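Local coordinates for DUF4974 domain-containing protein (Parabacteroides distasonis, PDB 4M0N) that is a putative anti-sigma factor of the FecR family, here represented by its FecR and C-terminal FecR regions, and probably antagonises a sigma factor, at residues Leu35-Val40 with Lys78-Arg83. The protein carries 1 engineered substitution. Numbering follows the deposited sequence.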
loop_
_atom_site.group_PDB
_atom_site.type_symbol
_atom_site.label_atom_id
_atom_site.label_comp_id
_atom_site.label_asym_id
_atom_site.label_seq_id
_atom_site.Cartn_x
_atom_site.Cartn_y
_atom_site.Cartn_z
ATOM N N LEU A 35 -11.244 15.403 -2.531
ATOM C CA LEU A 35 -10.946 16.408 -1.532
ATOM C C LEU A 35 -11.387 17.816 -1.955
ATOM O O LEU A 35 -11.691 18.059 -3.122
ATOM C CB LEU A 35 -9.444 16.380 -1.225
ATOM C CG LEU A 35 -8.959 15.087 -0.589
ATOM C CD1 LEU A 35 -7.452 15.119 -0.421
ATOM C CD2 LEU A 35 -9.629 14.858 0.758
ATOM N N PRO A 36 -11.418 18.760 -1.003
ATOM C CA PRO A 36 -11.886 20.128 -1.296
ATOM C C PRO A 36 -11.131 20.852 -2.403
ATOM O O PRO A 36 -11.675 21.783 -3.006
ATOM C CB PRO A 36 -11.670 20.855 0.033
ATOM C CG PRO A 36 -11.740 19.785 1.057
ATOM C CD PRO A 36 -11.109 18.591 0.429
ATOM N N ASP A 37 -9.876 20.466 -2.643
ATOM C CA ASP A 37 -9.078 21.057 -3.706
ATOM C C ASP A 37 -9.269 20.342 -5.051
ATOM O O ASP A 37 -8.607 20.695 -6.027
ATOM C CB ASP A 37 -7.585 20.990 -3.330
ATOM C CG ASP A 37 -7.067 19.565 -3.265
ATOM O OD1 ASP A 37 -7.901 18.663 -3.064
ATOM O OD2 ASP A 37 -5.837 19.350 -3.441
ATOM N N GLY A 38 -10.097 19.296 -5.084
ATOM C CA GLY A 38 -10.290 18.516 -6.311
ATOM C C GLY A 38 -9.392 17.293 -6.444
ATOM O O GLY A 38 -9.507 16.536 -7.406
ATOM N N THR A 39 -8.468 17.104 -5.498
ATOM C CA THR A 39 -7.648 15.918 -5.460
ATOM C C THR A 39 -8.513 14.681 -5.239
ATOM O O THR A 39 -9.374 14.677 -4.368
ATOM C CB THR A 39 -6.594 16.050 -4.338
ATOM O OG1 THR A 39 -5.624 17.038 -4.718
ATOM C CG2 THR A 39 -5.919 14.686 -4.040
ATOM N N VAL A 40 -8.272 13.630 -6.009
ATOM C CA VAL A 40 -9.005 12.390 -5.879
ATOM C C VAL A 40 -8.119 11.431 -5.105
ATOM O O VAL A 40 -6.925 11.284 -5.416
ATOM C CB VAL A 40 -9.309 11.768 -7.251
ATOM C CG1 VAL A 40 -9.978 10.404 -7.094
ATOM C CG2 VAL A 40 -10.238 12.689 -8.003
ATOM N N LYS A 78 0.671 25.933 -3.449
ATOM C CA LYS A 78 0.139 25.289 -2.263
ATOM C C LYS A 78 0.501 23.801 -2.307
ATOM O O LYS A 78 -0.224 22.997 -2.884
ATOM C CB LYS A 78 -1.379 25.484 -2.222
ATOM C CG LYS A 78 -1.972 25.596 -0.830
ATOM C CD LYS A 78 -3.422 26.054 -0.924
ATOM C CE LYS A 78 -4.189 25.813 0.368
ATOM N NZ LYS A 78 -5.623 26.201 0.237
ATOM N N PRO A 79 1.660 23.445 -1.745
ATOM C CA PRO A 79 2.049 22.045 -1.782
ATOM C C PRO A 79 1.023 21.175 -1.080
ATOM O O PRO A 79 0.338 21.634 -0.141
ATOM C CB PRO A 79 3.359 22.022 -1.003
ATOM C CG PRO A 79 3.895 23.413 -1.099
ATOM C CD PRO A 79 2.682 24.294 -1.105
ATOM N N PHE A 80 0.918 19.938 -1.544
ATOM C CA PHE A 80 0.043 18.942 -0.947
ATOM C C PHE A 80 0.944 17.989 -0.179
ATOM O O PHE A 80 1.923 17.528 -0.739
ATOM C CB PHE A 80 -0.662 18.175 -2.068
ATOM C CG PHE A 80 -1.756 17.279 -1.596
ATOM C CD1 PHE A 80 -1.475 16.005 -1.083
ATOM C CD2 PHE A 80 -3.083 17.686 -1.694
ATOM C CE1 PHE A 80 -2.510 15.187 -0.653
ATOM C CE2 PHE A 80 -4.111 16.871 -1.250
ATOM C CZ PHE A 80 -3.828 15.614 -0.737
ATOM N N ILE A 81 0.605 17.711 1.072
ATOM C CA ILE A 81 1.409 16.804 1.890
ATOM C C ILE A 81 0.577 15.648 2.399
ATOM O O ILE A 81 -0.465 15.835 3.072
ATOM C CB ILE A 81 2.064 17.534 3.064
ATOM C CG1 ILE A 81 3.024 18.602 2.554
ATOM C CG2 ILE A 81 2.766 16.510 3.961
ATOM C CD1 ILE A 81 3.725 19.386 3.645
ATOM N N VAL A 82 1.023 14.440 2.083
ATOM C CA VAL A 82 0.443 13.261 2.716
ATOM C C VAL A 82 1.374 12.918 3.879
ATOM O O VAL A 82 2.525 12.540 3.674
ATOM C CB VAL A 82 0.344 12.072 1.763
ATOM C CG1 VAL A 82 -0.156 10.838 2.542
ATOM C CG2 VAL A 82 -0.552 12.395 0.577
ATOM N N ARG A 83 0.868 13.073 5.086
ATOM C CA ARG A 83 1.639 12.829 6.295
ATOM C C ARG A 83 1.331 11.459 6.846
ATOM O O ARG A 83 0.200 11.157 7.274
ATOM C CB ARG A 83 1.342 13.890 7.352
ATOM C CG ARG A 83 2.016 13.653 8.705
ATOM C CD ARG A 83 2.161 14.968 9.449
ATOM N NE ARG A 83 3.065 15.851 8.735
ATOM C CZ ARG A 83 3.095 17.173 8.851
ATOM N NH1 ARG A 83 2.296 17.805 9.711
ATOM N NH2 ARG A 83 3.975 17.869 8.133
#
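The turn L35-G38 and the strand holding F80 meet across the interior of two facing beta sheets in the FecR region, with T39 and F80 nearest in backbone, their CA atoms 9.4 Å apart. Residues 35-40 link strands 31-34 and 40-43 of the antiparallel sheet as a tight hairpin end: a type I beta turn runs from L35 to G38, G38 N bonds to L35 O, and L35 N reaches T39 O at 2.7 Å. Strand 80-83 belongs to the other, mixed sheet, between strands 60-65 and 88-91. F80 carries the contact. Its CG stands anti to the backbone N (chi1 -170°), which sets the ring against L35, D37 and T39. There L35 CD1 lies in the ring plane at the edge, 3.7 Å from F80 CZ, while D37 OD2 lies near the ring plane at the neighbouring edge, 3.7 Å from both F80 CD2 and CE2, its carboxylate turned only 18° from the ring. The T39 side chain runs head-on against that of F80; its OG1 approaches F80 CE2 obliquely at 3.8 Å, and its CG2 lies 4.0 Å from the same carbon. F70 and V72 of strand 67-72 add to the apolar surroundings of the ring. The carboxylate of D37 also holds the turn together. OD1 accepts T39 N in an Asx turn, and OD2 accepts from T39 OG1 and carries a salt bridge to R60 on strand 60-65, thereby tying the loop to the mixed sheet. With an alanine here, R60 is likely to lose this acidic mate, and both T39 N and T39 OG1 their carboxylate acceptor. T39 OG1, which also bonds to M73 N, meets D37 OD2 on its syn side, 32° out of the carboxylate plane, with 2.6 Å between the two oxygens.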